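Local coordinates for protein glucanase (Clostridium thermocellum, PDB 5GXX) that probably hydrolyses beta-1,4-glucosidic bonds within cellulose chains, as a family 9 endoglucanase of the bacterial cellulosome, at residues 379-387 and 437-445; 459-470 and 548-559. The protein carries 1 engineered substitution. All blocks are in the same frame, centred on the assembly; numbering follows the deposited sequence.

Contact 1: residues 379-387 and 437-445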
# COMPACT_ATOMS: atom_id res chain seq x y z
N LYS A 379 -3.80 -14.33 -25.43
CA LYS A 379 -4.64 -14.57 -26.61
C LYS A 379 -6.02 -14.01 -26.35
O LYS A 379 -6.53 -14.08 -25.23
CB LYS A 379 -4.75 -16.07 -26.93
CG LYS A 379 -3.46 -16.68 -27.43
CD LYS A 379 -3.58 -18.20 -27.55
CE LYS A 379 -2.26 -18.81 -28.00
NZ LYS A 379 -2.04 -18.70 -29.47
N HIS A 380 -6.64 -13.43 -27.38
CA HIS A 380 -8.02 -12.95 -27.23
C HIS A 380 -8.95 -14.12 -26.92
O HIS A 380 -8.86 -15.21 -27.51
CB HIS A 380 -8.53 -12.31 -28.52
CG HIS A 380 -8.07 -10.90 -28.71
ND1 HIS A 380 -6.87 -10.44 -28.20
CD2 HIS A 380 -8.65 -9.84 -29.33
CE1 HIS A 380 -6.72 -9.17 -28.52
NE2 HIS A 380 -7.78 -8.78 -29.20
N ARG A 381 -9.90 -13.86 -26.03
CA ARG A 381 -10.90 -14.87 -25.70
C ARG A 381 -12.01 -14.99 -26.74
O ARG A 381 -12.66 -16.04 -26.81
CB ARG A 381 -11.46 -14.63 -24.30
CG ARG A 381 -10.38 -14.91 -23.25
CD ARG A 381 -10.75 -14.33 -21.88
NE ARG A 381 -11.29 -15.30 -20.94
CZ ARG A 381 -11.79 -14.97 -19.75
NH1 ARG A 381 -11.88 -13.70 -19.38
NH2 ARG A 381 -12.26 -15.92 -18.96
N HIS A 382 -12.20 -13.95 -27.55
CA HIS A 382 -13.28 -13.91 -28.54
C HIS A 382 -12.79 -13.55 -29.93
O HIS A 382 -11.76 -12.91 -30.07
CB HIS A 382 -14.36 -12.92 -28.13
CG HIS A 382 -14.74 -13.06 -26.69
ND1 HIS A 382 -15.28 -14.23 -26.19
CD2 HIS A 382 -14.57 -12.23 -25.63
CE1 HIS A 382 -15.44 -14.10 -24.89
NE2 HIS A 382 -15.05 -12.89 -24.53
N VAL A 383 -13.56 -13.98 -30.94
CA VAL A 383 -13.20 -13.70 -32.33
C VAL A 383 -14.01 -12.50 -32.82
O VAL A 383 -15.23 -12.57 -32.90
CB VAL A 383 -13.51 -14.88 -33.26
CG1 VAL A 383 -13.03 -14.60 -34.69
CG2 VAL A 383 -12.82 -16.12 -32.73
N LEU A 384 -13.32 -11.41 -33.13
CA LEU A 384 -13.98 -10.20 -33.63
C LEU A 384 -14.20 -10.32 -35.15
O LEU A 384 -13.65 -9.56 -35.97
CB LEU A 384 -13.16 -8.95 -33.27
CG LEU A 384 -13.81 -7.59 -33.55
CD1 LEU A 384 -14.95 -7.26 -32.58
CD2 LEU A 384 -12.73 -6.52 -33.43
N TYR A 385 -15.06 -11.25 -35.53
CA TYR A 385 -15.23 -11.54 -36.95
C TYR A 385 -15.55 -10.30 -37.75
O TYR A 385 -16.44 -9.48 -37.40
CB TYR A 385 -16.36 -12.54 -37.23
CG TYR A 385 -16.05 -13.97 -36.87
CD1 TYR A 385 -15.23 -14.76 -37.68
CD2 TYR A 385 -16.62 -14.55 -35.74
CE1 TYR A 385 -14.97 -16.09 -37.35
CE2 TYR A 385 -16.37 -15.88 -35.41
CZ TYR A 385 -15.54 -16.64 -36.21
OH TYR A 385 -15.30 -17.95 -35.86
N GLY A 386 -14.85 -10.21 -38.87
CA GLY A 386 -15.17 -9.18 -39.84
C GLY A 386 -14.49 -7.83 -39.69
O GLY A 386 -14.63 -6.98 -40.57
N ALA A 387 -13.80 -7.61 -38.57
CA ALA A 387 -13.17 -6.32 -38.35
C ALA A 387 -12.00 -6.09 -39.29
O ALA A 387 -11.04 -6.86 -39.26
CB ALA A 387 -12.70 -6.21 -36.89
N PHE A 437 -22.74 -19.98 -39.01
CA PHE A 437 -21.95 -18.85 -38.55
C PHE A 437 -22.71 -17.97 -37.55
O PHE A 437 -23.88 -17.65 -37.76
CB PHE A 437 -21.41 -18.03 -39.75
CG PHE A 437 -20.74 -16.76 -39.34
CD1 PHE A 437 -19.41 -16.76 -38.93
CD2 PHE A 437 -21.47 -15.58 -39.27
CE1 PHE A 437 -18.80 -15.57 -38.50
CE2 PHE A 437 -20.88 -14.41 -38.80
CZ PHE A 437 -19.55 -14.40 -38.43
N PRO A 438 -22.07 -17.60 -36.43
CA PRO A 438 -20.72 -17.95 -35.97
C PRO A 438 -20.74 -19.28 -35.22
O PRO A 438 -21.73 -19.59 -34.57
CB PRO A 438 -20.40 -16.82 -34.99
CG PRO A 438 -21.75 -16.50 -34.39
CD PRO A 438 -22.70 -16.59 -35.55
N PRO A 439 -19.64 -20.04 -35.30
CA PRO A 439 -19.47 -21.28 -34.54
C PRO A 439 -19.21 -20.95 -33.07
O PRO A 439 -18.69 -19.87 -32.77
CB PRO A 439 -18.23 -21.90 -35.18
CG PRO A 439 -17.45 -20.75 -35.69
CD PRO A 439 -18.47 -19.76 -36.15
N PRO A 440 -19.60 -21.86 -32.17
CA PRO A 440 -19.44 -21.61 -30.74
C PRO A 440 -17.96 -21.55 -30.37
O PRO A 440 -17.14 -22.27 -30.93
CB PRO A 440 -20.13 -22.81 -30.07
CG PRO A 440 -20.92 -23.47 -31.14
CD PRO A 440 -20.25 -23.15 -32.45
N GLU A 441 -17.63 -20.68 -29.42
CA GLU A 441 -16.26 -20.55 -28.94
C GLU A 441 -15.93 -21.58 -27.87
O GLU A 441 -16.81 -22.02 -27.13
CB GLU A 441 -16.05 -19.14 -28.36
CG GLU A 441 -16.01 -18.09 -29.46
CD GLU A 441 -15.82 -16.66 -28.97
OE1 GLU A 441 -15.84 -16.38 -27.75
OE2 GLU A 441 -15.64 -15.78 -29.83
N GLN A 442 -14.66 -21.95 -27.82
CA GLN A 442 -14.09 -22.65 -26.67
C GLN A 442 -14.04 -21.67 -25.50
O GLN A 442 -13.44 -20.60 -25.61
CB GLN A 442 -12.67 -23.12 -27.01
CG GLN A 442 -11.95 -23.87 -25.89
CD GLN A 442 -12.73 -25.08 -25.39
OE1 GLN A 442 -13.11 -25.14 -24.22
NE2 GLN A 442 -12.98 -26.04 -26.28
N ARG A 443 -14.67 -22.02 -24.39
CA ARG A 443 -14.65 -21.16 -23.22
C ARG A 443 -13.59 -21.62 -22.23
O ARG A 443 -13.09 -22.74 -22.30
CB ARG A 443 -16.03 -21.10 -22.57
CG ARG A 443 -17.11 -20.61 -23.54
CD ARG A 443 -18.47 -20.53 -22.90
NE ARG A 443 -19.44 -20.03 -23.87
CZ ARG A 443 -20.68 -19.64 -23.58
NH1 ARG A 443 -21.12 -19.69 -22.33
NH2 ARG A 443 -21.46 -19.17 -24.54
N ASP A 444 -13.19 -20.70 -21.36
CA ASP A 444 -12.38 -21.09 -20.21
C ASP A 444 -13.16 -20.76 -18.95
O ASP A 444 -14.33 -20.37 -19.04
CB ASP A 444 -10.92 -20.60 -20.28
CG ASP A 444 -10.78 -19.14 -20.71
OD1 ASP A 444 -11.68 -18.32 -20.45
OD2 ASP A 444 -9.73 -18.81 -21.30
N ASP A 445 -12.57 -20.98 -17.78
CA ASP A 445 -13.31 -20.83 -16.52
C ASP A 445 -13.59 -19.37 -16.16
O ASP A 445 -12.74 -18.49 -16.36
CB ASP A 445 -12.60 -21.58 -15.39
CG ASP A 445 -12.62 -23.09 -15.58
OD1 ASP A 445 -13.62 -23.66 -16.08
OD2 ASP A 445 -11.61 -23.72 -15.19
O HOH W 1 -11.83 -18.80 -26.28
O HOH W 2 -15.95 -18.53 -33.32
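Arg-381 reaches toward residues 437-445 through a chain bent at chi3 (100°), which turns the edge of its guanidinium onto Asp-444. NE and NH2 both land on OD1 of Asp-444 in a side-on salt bridge, NH2 at 2.9 Å from OD1, with OD1 lying in the guanidinium plane; NH2 also reaches Arg-470 O. The carbonyl of Arg-381 accepts a hydrogen bond from a water that also lies close to Gln-442 O. His-382 gives ND1 to OE1 of Glu-441, 2.7 Å away and almost straight at 175°; OE1 uses its syn lone pair, and ring and carboxylate are nearly coplanar. The other carboxylate oxygen, OE2, accepts from Val-383 N at 3.0 Å, from above its plane, while Trp-473 NE1 is a second donor to OE1. Three N-H groups thus hold this carboxylate in place. Tyr-385 is sandwiched: Val-383 CG1 sits over one ring face, and Phe-437 pushes its edge into the opposite one, CE1 3.6 Å from Tyr-385 CG. At the phenol end, Tyr-385 OH lies 3.5 Å from Pro-439 CG and shares a water with Pro-439 O. The arrangement is that of an extended, proline-rich linker strapped along the surface of a family 9 catalytic domain.

Contact 2: residues 459-470 and 548-559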
# COMPACT_ATOMS: atom_id res chain seq x y z
N HIS A 459 -3.47 -28.50 15.03
CA HIS A 459 -4.84 -28.27 15.46
C HIS A 459 -5.70 -27.35 14.59
O HIS A 459 -6.83 -27.09 14.95
CB HIS A 459 -4.91 -27.83 16.92
CG HIS A 459 -4.37 -26.46 17.16
ND1 HIS A 459 -5.20 -25.37 17.37
CD2 HIS A 459 -3.11 -25.99 17.25
CE1 HIS A 459 -4.46 -24.30 17.58
NE2 HIS A 459 -3.19 -24.64 17.50
N PHE A 460 -5.19 -26.88 13.45
CA PHE A 460 -6.01 -26.09 12.52
C PHE A 460 -5.57 -26.16 11.06
O PHE A 460 -4.42 -26.52 10.75
CB PHE A 460 -6.09 -24.63 12.97
CG PHE A 460 -4.80 -23.86 12.86
CD1 PHE A 460 -4.33 -23.44 11.62
CD2 PHE A 460 -4.11 -23.48 14.01
CE1 PHE A 460 -3.15 -22.73 11.52
CE2 PHE A 460 -2.93 -22.75 13.92
CZ PHE A 460 -2.46 -22.37 12.67
N THR A 461 -6.50 -25.82 10.18
CA THR A 461 -6.22 -25.53 8.77
C THR A 461 -6.52 -24.06 8.52
O THR A 461 -7.57 -23.59 8.92
CB THR A 461 -7.13 -26.37 7.86
OG1 THR A 461 -6.76 -27.75 7.95
CG2 THR A 461 -6.98 -25.96 6.39
N GLU A 462 -5.62 -23.34 7.86
CA GLU A 462 -5.91 -21.96 7.49
C GLU A 462 -5.78 -21.85 5.97
O GLU A 462 -4.75 -22.21 5.40
CB GLU A 462 -4.95 -20.99 8.18
CG GLU A 462 -5.30 -19.54 7.94
CD GLU A 462 -4.41 -18.62 8.73
OE1 GLU A 462 -4.73 -18.35 9.92
OE2 GLU A 462 -3.39 -18.18 8.17
N ILE A 463 -6.84 -21.33 5.36
CA ILE A 463 -6.95 -21.25 3.90
C ILE A 463 -6.90 -19.80 3.45
O ILE A 463 -7.54 -18.94 4.05
CB ILE A 463 -8.30 -21.87 3.44
CG1 ILE A 463 -8.44 -23.35 3.82
CG2 ILE A 463 -8.49 -21.71 1.93
CD1 ILE A 463 -7.33 -24.24 3.31
N LYS A 464 -6.12 -19.53 2.40
CA LYS A 464 -6.25 -18.29 1.65
C LYS A 464 -7.09 -18.62 0.41
O LYS A 464 -6.75 -19.51 -0.37
CB LYS A 464 -4.88 -17.73 1.26
CG LYS A 464 -4.94 -16.52 0.35
CD LYS A 464 -3.53 -16.13 -0.07
CE LYS A 464 -3.52 -15.03 -1.12
NZ LYS A 464 -2.12 -14.55 -1.35
N ALA A 465 -8.20 -17.89 0.25
CA ALA A 465 -9.10 -18.17 -0.87
C ALA A 465 -9.48 -16.90 -1.64
O ALA A 465 -9.85 -15.89 -1.05
CB ALA A 465 -10.35 -18.87 -0.35
N LEU A 466 -9.38 -16.99 -2.97
CA LEU A 466 -9.71 -15.87 -3.84
C LEU A 466 -10.89 -16.29 -4.71
O LEU A 466 -10.76 -17.18 -5.55
CB LEU A 466 -8.52 -15.55 -4.75
CG LEU A 466 -7.58 -14.47 -4.22
CD1 LEU A 466 -6.85 -14.90 -2.94
CD2 LEU A 466 -6.59 -14.12 -5.34
N LEU A 467 -12.05 -15.67 -4.48
CA LEU A 467 -13.22 -15.93 -5.33
C LEU A 467 -13.13 -15.00 -6.54
O LEU A 467 -13.15 -13.78 -6.42
CB LEU A 467 -14.52 -15.70 -4.56
CG LEU A 467 -15.79 -15.91 -5.41
CD1 LEU A 467 -15.89 -17.31 -5.99
CD2 LEU A 467 -17.04 -15.57 -4.60
N ASN A 468 -13.01 -15.62 -7.71
CA ASN A 468 -12.73 -14.95 -8.98
C ASN A 468 -13.98 -14.70 -9.83
O ASN A 468 -14.82 -15.58 -9.99
CB ASN A 468 -11.77 -15.79 -9.83
CG ASN A 468 -10.32 -15.67 -9.40
OD1 ASN A 468 -9.49 -15.12 -10.13
ND2 ASN A 468 -9.98 -16.25 -8.25
N ASN A 469 -14.06 -13.51 -10.42
CA ASN A 469 -14.92 -13.24 -11.57
C ASN A 469 -14.08 -12.82 -12.77
O ASN A 469 -13.72 -11.65 -12.91
CB ASN A 469 -15.95 -12.15 -11.25
CG ASN A 469 -16.88 -11.83 -12.42
OD1 ASN A 469 -16.70 -12.35 -13.52
ND2 ASN A 469 -17.85 -10.95 -12.19
N ARG A 470 -13.80 -13.81 -13.62
CA ARG A 470 -13.12 -13.58 -14.89
C ARG A 470 -14.09 -13.90 -16.03
O ARG A 470 -13.72 -14.46 -17.07
CB ARG A 470 -11.84 -14.39 -15.00
CG ARG A 470 -10.91 -14.27 -13.79
CD ARG A 470 -9.59 -14.96 -14.08
NE ARG A 470 -8.83 -15.11 -12.84
CZ ARG A 470 -7.64 -15.70 -12.74
NH1 ARG A 470 -7.00 -16.17 -13.81
NH2 ARG A 470 -7.07 -15.79 -11.54
N TYR A 548 -11.06 -8.15 -9.46
CA TYR A 548 -11.43 -9.40 -10.14
C TYR A 548 -11.55 -10.60 -9.20
O TYR A 548 -12.15 -11.61 -9.57
CB TYR A 548 -10.49 -9.70 -11.30
CG TYR A 548 -9.18 -10.33 -10.91
CD1 TYR A 548 -9.07 -11.70 -10.69
CD2 TYR A 548 -8.03 -9.55 -10.78
CE1 TYR A 548 -7.87 -12.28 -10.35
CE2 TYR A 548 -6.82 -10.13 -10.43
CZ TYR A 548 -6.74 -11.49 -10.22
OH TYR A 548 -5.55 -12.08 -9.88
N ALA A 549 -11.01 -10.50 -7.99
CA ALA A 549 -11.21 -11.56 -7.02
C ALA A 549 -11.28 -10.95 -5.63
O ALA A 549 -10.66 -9.91 -5.37
CB ALA A 549 -10.08 -12.60 -7.10
N ALA A 550 -12.05 -11.59 -4.75
CA ALA A 550 -12.03 -11.22 -3.34
C ALA A 550 -11.25 -12.23 -2.50
O ALA A 550 -11.51 -13.45 -2.58
CB ALA A 550 -13.46 -11.07 -2.84
N GLU A 551 -10.29 -11.74 -1.71
CA GLU A 551 -9.44 -12.56 -0.86
C GLU A 551 -9.98 -12.65 0.55
O GLU A 551 -10.34 -11.63 1.15
CB GLU A 551 -8.00 -12.05 -0.85
CG GLU A 551 -7.08 -12.86 0.06
CD GLU A 551 -5.62 -12.46 -0.03
OE1 GLU A 551 -5.21 -11.81 -1.02
OE2 GLU A 551 -4.86 -12.81 0.90
N LEU A 552 -10.06 -13.88 1.05
CA LEU A 552 -10.37 -14.15 2.46
C LEU A 552 -9.35 -15.16 2.98
O LEU A 552 -8.98 -16.11 2.27
CB LEU A 552 -11.78 -14.74 2.55
CG LEU A 552 -12.31 -15.06 3.96
CD1 LEU A 552 -12.51 -13.81 4.78
CD2 LEU A 552 -13.64 -15.80 3.85
N GLN A 553 -8.89 -14.97 4.22
CA GLN A 553 -8.08 -15.98 4.91
C GLN A 553 -8.91 -16.43 6.09
O GLN A 553 -9.26 -15.63 6.96
CB GLN A 553 -6.73 -15.42 5.36
CG GLN A 553 -5.77 -15.16 4.20
CD GLN A 553 -4.60 -14.27 4.56
OE1 GLN A 553 -4.11 -14.29 5.69
NE2 GLN A 553 -4.13 -13.50 3.58
N PHE A 554 -9.28 -17.71 6.09
CA PHE A 554 -10.06 -18.23 7.20
C PHE A 554 -9.35 -19.41 7.84
O PHE A 554 -8.60 -20.13 7.18
CB PHE A 554 -11.49 -18.57 6.77
CG PHE A 554 -11.59 -19.60 5.67
CD1 PHE A 554 -11.65 -20.95 5.96
CD2 PHE A 554 -11.67 -19.20 4.33
CE1 PHE A 554 -11.77 -21.90 4.96
CE2 PHE A 554 -11.78 -20.14 3.32
CZ PHE A 554 -11.84 -21.49 3.62
N ARG A 555 -9.58 -19.55 9.14
CA ARG A 555 -9.00 -20.63 9.91
C ARG A 555 -10.11 -21.46 10.55
O ARG A 555 -11.07 -20.90 11.09
CB ARG A 555 -8.09 -20.04 11.00
CG ARG A 555 -7.37 -21.06 11.87
CD ARG A 555 -6.54 -20.41 12.99
NE ARG A 555 -5.46 -19.60 12.43
CZ ARG A 555 -4.42 -19.16 13.12
NH1 ARG A 555 -4.28 -19.46 14.40
NH2 ARG A 555 -3.49 -18.43 12.52
N ILE A 556 -9.98 -22.78 10.46
CA ILE A 556 -10.88 -23.72 11.12
C ILE A 556 -10.01 -24.51 12.09
O ILE A 556 -9.06 -25.16 11.68
CB ILE A 556 -11.57 -24.62 10.07
CG1 ILE A 556 -12.29 -23.76 9.02
CG2 ILE A 556 -12.53 -25.60 10.74
CD1 ILE A 556 -12.51 -24.45 7.68
N ALA A 557 -10.30 -24.39 13.39
CA ALA A 557 -9.35 -24.84 14.42
C ALA A 557 -10.01 -25.69 15.49
O ALA A 557 -11.05 -25.33 16.04
CB ALA A 557 -8.66 -23.65 15.07
N ALA A 558 -9.41 -26.84 15.77
CA ALA A 558 -9.65 -27.59 16.99
C ALA A 558 -8.89 -26.89 18.12
O ALA A 558 -8.04 -26.05 17.85
CB ALA A 558 -9.16 -29.00 16.83
N PRO A 559 -9.21 -27.22 19.39
CA PRO A 559 -8.56 -26.53 20.50
C PRO A 559 -7.04 -26.64 20.47
O PRO A 559 -6.50 -27.68 20.07
CB PRO A 559 -9.16 -27.23 21.73
CG PRO A 559 -10.51 -27.65 21.26
CD PRO A 559 -10.30 -28.10 19.85
O HOH W 3 -4.42 -15.44 8.18
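Phe-460 and Glu-462 share one partner across the strands, Arg-555. Its CB lies 3.9 Å from Glu-462 OE1, and CG, set anti to the backbone N (chi1 -178°), comes equally near CD1 of Phe-460. CD follows over the face of that ring in a CH-pi contact, 4.0 Å from the centroid. There the chain bends (chi3 -64°) and the guanidinium lies down flat on the phenyl, planes 11° apart, a cation-pi stack in which NH1 is 3.6 Å from Phe-460 CE2. NE and NH2 meet the same oxygen, Glu-462 OE1, each at 2.9 Å and from one face of the carboxylate, so ring and acid together fix the guanidinium's rotation. OE2 of Glu-462 goes to Asn-454 ND2.

The backbones are antiparallel, in unbroken register from Phe-460 opposite Ala-557 to Asn-468 opposite Ala-549, within the sheet of the cellulose-binding-type domain, which stacks on a second sheet as a beta-sandwich. On the inner face Ile-463 CB sits over the ring of Phe-554, 3.6 Å from CZ, and Ala-465 CB touches CE2 of the same ring; from the facing sheet Tyr-485 packs on Ile-463 and Tyr-483 on Ala-465, with Tyr-534 further along against Leu-467 and Leu-552.

On the face with Phe-460, Lys-464 lays its CE 3.3 Å from Glu-551 OE2, its NZ making a long salt bridge, while Gln-553 NE2 donates to that same oxygen. Toward the far end Arg-470 grips Asn-468 OD1 with NE and NH2, and the ring edge of Tyr-548 comes in at CE1, 3.3 Å from that oxygen.

How the contacts relate
Along the chain the contacts run in series: contact 1 closes at residue 445, and contact 2 opens at 459 after strand 447-456, which leads straight out of the linker and pairs with strand 460-469. Their centres are about 34 Å apart, contact 1 on the catalytic domain and contact 2 in the beta-sandwich beyond it. They nevertheless meet, at the end of strand 460-469 nearest the catalytic domain, where Arg-381 comes up against Arg-470. Ser-472 and Trp-473, just past that strand, also pack against contact 1. Linker and strand end together probably help set how the two domains sit against each other.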